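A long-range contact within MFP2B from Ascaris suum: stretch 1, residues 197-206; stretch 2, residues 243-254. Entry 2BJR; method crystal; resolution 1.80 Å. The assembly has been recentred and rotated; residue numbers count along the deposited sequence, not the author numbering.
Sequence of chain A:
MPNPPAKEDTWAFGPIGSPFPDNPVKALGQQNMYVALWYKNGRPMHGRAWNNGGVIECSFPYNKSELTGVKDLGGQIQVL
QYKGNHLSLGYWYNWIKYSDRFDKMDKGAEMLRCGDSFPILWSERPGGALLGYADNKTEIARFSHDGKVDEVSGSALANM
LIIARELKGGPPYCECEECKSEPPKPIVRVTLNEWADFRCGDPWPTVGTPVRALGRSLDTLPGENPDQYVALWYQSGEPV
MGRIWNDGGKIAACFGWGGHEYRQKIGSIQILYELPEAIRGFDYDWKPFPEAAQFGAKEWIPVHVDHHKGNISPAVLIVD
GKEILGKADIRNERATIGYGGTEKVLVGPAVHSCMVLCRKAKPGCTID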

# COMPACT_ATOMS: atom_id res chain seq x y z
N ASP A 197 2.24 -6.12 2.11
CA ASP A 197 3.39 -5.67 2.93
C ASP A 197 4.25 -6.82 3.41
O ASP A 197 3.72 -7.80 3.98
N PHE A 198 5.55 -6.68 3.18
CA PHE A 198 6.58 -7.57 3.63
C PHE A 198 7.84 -6.81 3.92
O PHE A 198 8.05 -5.71 3.42
N ARG A 199 8.73 -7.41 4.70
CA ARG A 199 10.07 -6.87 4.87
C ARG A 199 11.04 -7.70 4.09
O ARG A 199 10.90 -8.91 4.04
N CYS A 200 12.08 -7.08 3.54
CA CYS A 200 13.14 -7.82 2.91
C CYS A 200 13.75 -8.72 3.94
O CYS A 200 13.84 -8.35 5.13
N GLY A 201 14.05 -9.94 3.49
CA GLY A 201 14.51 -11.02 4.36
C GLY A 201 13.43 -11.85 5.03
O GLY A 201 13.78 -12.86 5.64
N ASP A 202 12.17 -11.44 4.97
CA ASP A 202 11.06 -12.29 5.37
C ASP A 202 11.04 -13.49 4.42
O ASP A 202 11.58 -13.41 3.30
N PRO A 203 10.38 -14.58 4.81
CA PRO A 203 10.17 -15.71 3.91
C PRO A 203 9.37 -15.30 2.69
O PRO A 203 8.51 -14.42 2.80
N TRP A 204 9.62 -15.95 1.55
CA TRP A 204 8.92 -15.70 0.29
C TRP A 204 7.40 -15.80 0.53
O TRP A 204 6.98 -16.63 1.32
N PRO A 205 6.60 -14.93 -0.09
CA PRO A 205 5.15 -14.90 0.12
C PRO A 205 4.43 -16.22 -0.19
O PRO A 205 4.71 -16.90 -1.17
N THR A 206 3.47 -16.55 0.68
CA THR A 206 2.57 -17.71 0.53
C THR A 206 1.11 -17.28 0.36
O THR A 206 0.26 -18.07 0.01
N ARG A 243 12.77 -4.49 -8.14
CA ARG A 243 12.68 -5.93 -8.29
C ARG A 243 12.96 -6.70 -7.03
O ARG A 243 13.83 -6.31 -6.24
N ILE A 244 12.20 -7.78 -6.81
CA ILE A 244 12.54 -8.80 -5.83
C ILE A 244 12.80 -10.16 -6.47
O ILE A 244 12.38 -10.41 -7.60
N TRP A 245 13.56 -11.00 -5.75
CA TRP A 245 13.75 -12.39 -6.16
C TRP A 245 13.89 -13.21 -4.90
O TRP A 245 14.15 -12.68 -3.80
N ASN A 246 13.71 -14.51 -5.07
CA ASN A 246 13.70 -15.45 -3.97
C ASN A 246 15.14 -15.91 -3.77
O ASN A 246 15.71 -16.59 -4.62
N ASP A 247 15.73 -15.48 -2.67
CA ASP A 247 17.12 -15.81 -2.33
C ASP A 247 17.10 -16.79 -1.14
O ASP A 247 16.99 -16.42 0.04
N GLY A 248 17.20 -18.06 -1.47
CA GLY A 248 17.23 -19.09 -0.46
C GLY A 248 16.00 -19.18 0.43
O GLY A 248 16.12 -19.44 1.60
N GLY A 249 14.83 -18.90 -0.14
CA GLY A 249 13.56 -18.89 0.56
C GLY A 249 13.15 -17.54 1.15
O GLY A 249 12.07 -17.43 1.71
N LYS A 250 14.02 -16.53 1.01
CA LYS A 250 13.87 -15.21 1.62
C LYS A 250 13.69 -14.15 0.52
O LYS A 250 14.27 -14.23 -0.57
N ILE A 251 12.92 -13.13 0.82
CA ILE A 251 12.78 -11.98 -0.10
C ILE A 251 14.09 -11.17 -0.17
O ILE A 251 14.61 -10.69 0.83
N ALA A 252 14.61 -11.01 -1.38
CA ALA A 252 15.71 -10.13 -1.65
C ALA A 252 15.24 -9.11 -2.67
O ALA A 252 14.38 -9.41 -3.48
N ALA A 253 15.80 -7.90 -2.62
CA ALA A 253 15.33 -6.78 -3.44
C ALA A 253 16.48 -5.92 -3.95
O ALA A 253 17.58 -5.85 -3.34
N CYS A 254 16.19 -5.20 -5.03
CA CYS A 254 17.06 -4.14 -5.50
C CYS A 254 16.26 -2.99 -6.09
O CYS A 254 15.37 -3.22 -6.89

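The indole of Trp204 packs against both strands of a hairpin, touching side chains and main chain alike, with the CB of Asn246 over one face of its six-membered ring, 3.7 Å from the ring centroid in a CH-pi contact. With CA-to-CB directed sideways, chi1 t (-166°) and chi2 of -108° bring the ring onto the hairpin, where Trp204 CZ3 comes within 3.4 Å of Trp245 C while Trp204 CH2 meets CD1 of Ile244 (chi1 p, chi2 t), which points toward the loop, at 3.8 Å. The example illustrates a general principle: a loop can be fastened to a sheet by a few backbone hydrogen bonds that set the register, leaving large side chains to fill the space beside them.

Here the register is set by three bonds, Gly201 N to Ile251 O (2.8 Å), Ile251 N to Asp202 O (2.8 Å) and Trp204 N to Gly249 O (2.9 Å), around a single bridge between Pro203 and Lys250. Ile251, with chi1 m and chi2 t, points toward the loop and is its main apolar partner: its CG1 packs on Trp204 CE3 at 3.8 Å, and its CD1 reaches CB of Phe198 (chi1 m), which points toward the hairpin, at 3.8 Å and Pro205 CD at 4.1 Å. Farther along, Cys200 (chi1 m) places SG 3.7 Å from the CB of Ala253, a small residue that also points toward the loop.

Polar groups brace each stretch internally. Asp202, chi1 m, sets out sideways and its carboxylate ends clear of the hairpin; OD2 accepts from Arg199 N at 2.9 Å and OD1 forms a salt bridge with Arg199 NH2 at 3.1 Å, holding the type II turn. Asn246, chi1 t, points inward, and its OD1 receives a weak bond from Gly249 N at 2.9 Å. Lys250 leaves the backbone sideways, and its extended chain (chi1 m, the rest t) leads off from the loop, yet a water donating to Gly201 O (3.1 Å) accepts weakly from Lys250 NZ (3.4 Å), linking the stretches at the exposed margin.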

# COMPACT_ATOMS: atom_id res chain seq x y z
CB ASP A 197 2.85 -4.93 4.15
CG ASP A 197 2.17 -3.61 3.77
OD1 ASP A 197 2.91 -2.68 3.41
OD2 ASP A 197 0.93 -3.46 3.74
CB PHE A 198 6.90 -8.58 2.55
CG PHE A 198 5.87 -9.61 2.34
CD1 PHE A 198 4.90 -9.48 1.36
CD2 PHE A 198 5.89 -10.78 3.12
CE1 PHE A 198 3.92 -10.49 1.17
CE2 PHE A 198 4.92 -11.80 2.91
CZ PHE A 198 3.94 -11.63 1.94
CB ARG A 199 10.49 -6.85 6.33
CG ARG A 199 9.60 -6.04 7.29
CD ARG A 199 10.04 -6.16 8.78
NE ARG A 199 9.91 -7.55 9.22
CZ ARG A 199 8.81 -8.09 9.68
NH1 ARG A 199 7.73 -7.36 9.89
NH2 ARG A 199 8.80 -9.39 9.98
CB CYS A 200 14.23 -6.93 2.39
SG CYS A 200 13.58 -6.05 0.99
CB ASP A 202 9.70 -11.60 5.16
CG ASP A 202 9.28 -10.63 6.27
OD1 ASP A 202 9.93 -10.59 7.36
OD2 ASP A 202 8.21 -9.91 6.12
CB PRO A 203 9.38 -16.71 4.76
CG PRO A 203 9.72 -16.38 6.18
CD PRO A 203 9.81 -14.84 6.15
CB TRP A 204 9.36 -16.71 -0.78
CG TRP A 204 8.97 -16.32 -2.14
CD1 TRP A 204 8.01 -16.88 -2.91
CD2 TRP A 204 9.51 -15.23 -2.89
NE1 TRP A 204 7.91 -16.21 -4.11
CE2 TRP A 204 8.83 -15.20 -4.12
CE3 TRP A 204 10.50 -14.29 -2.65
CZ2 TRP A 204 9.12 -14.28 -5.10
CZ3 TRP A 204 10.78 -13.38 -3.60
CH2 TRP A 204 10.11 -13.38 -4.83
CB PRO A 205 4.67 -13.86 -0.87
CG PRO A 205 5.78 -12.99 -1.10
CD PRO A 205 7.02 -13.88 -1.05
CB THR A 206 2.68 -18.60 1.80
OG1 THR A 206 2.30 -17.85 2.97
CG2 THR A 206 4.12 -18.99 2.10
CB ARG A 243 13.64 -6.36 -9.40
CG ARG A 243 15.12 -6.27 -9.13
CD ARG A 243 15.97 -6.65 -10.35
NE ARG A 243 17.40 -6.47 -10.12
CZ ARG A 243 18.04 -5.30 -10.25
NH1 ARG A 243 17.36 -4.21 -10.61
NH2 ARG A 243 19.32 -5.20 -10.02
CB ILE A 244 11.52 -8.94 -4.73
CG1 ILE A 244 10.16 -9.30 -5.32
CG2 ILE A 244 11.45 -7.66 -3.91
CD1 ILE A 244 9.13 -9.79 -4.29
CB TRP A 245 14.98 -12.55 -7.03
CG TRP A 245 16.27 -12.15 -6.38
CD1 TRP A 245 17.20 -12.99 -5.84
CD2 TRP A 245 16.79 -10.82 -6.22
NE1 TRP A 245 18.26 -12.27 -5.34
CE2 TRP A 245 18.05 -10.94 -5.57
CE3 TRP A 245 16.33 -9.54 -6.55
CZ2 TRP A 245 18.84 -9.82 -5.23
CZ3 TRP A 245 17.11 -8.44 -6.21
CH2 TRP A 245 18.37 -8.58 -5.58
CB ASN A 246 12.73 -16.57 -4.28
CG ASN A 246 12.62 -17.59 -3.13
OD1 ASN A 246 13.35 -17.52 -2.15
ND2 ASN A 246 11.67 -18.50 -3.25
CB ASP A 247 17.90 -14.53 -2.03
CG ASP A 247 19.34 -14.80 -1.61
OD1 ASP A 247 19.90 -15.89 -1.87
OD2 ASP A 247 19.99 -13.93 -1.02
CB LYS A 250 15.11 -14.88 2.45
CG LYS A 250 15.25 -15.80 3.72
CD LYS A 250 16.45 -15.37 4.56
CE LYS A 250 16.81 -16.35 5.72
NZ LYS A 250 17.79 -15.70 6.68
CB ILE A 251 11.61 -11.10 0.35
CG1 ILE A 251 10.31 -11.90 0.35
CG2 ILE A 251 11.48 -9.81 -0.57
CD1 ILE A 251 9.20 -11.25 1.13
CB ALA A 252 16.87 -10.91 -2.21
CB ALA A 253 14.32 -5.93 -2.65
CB CYS A 254 18.04 -4.64 -6.57
SG CYS A 254 19.20 -3.36 -7.11
O HOH W 1 16.54 -12.55 6.96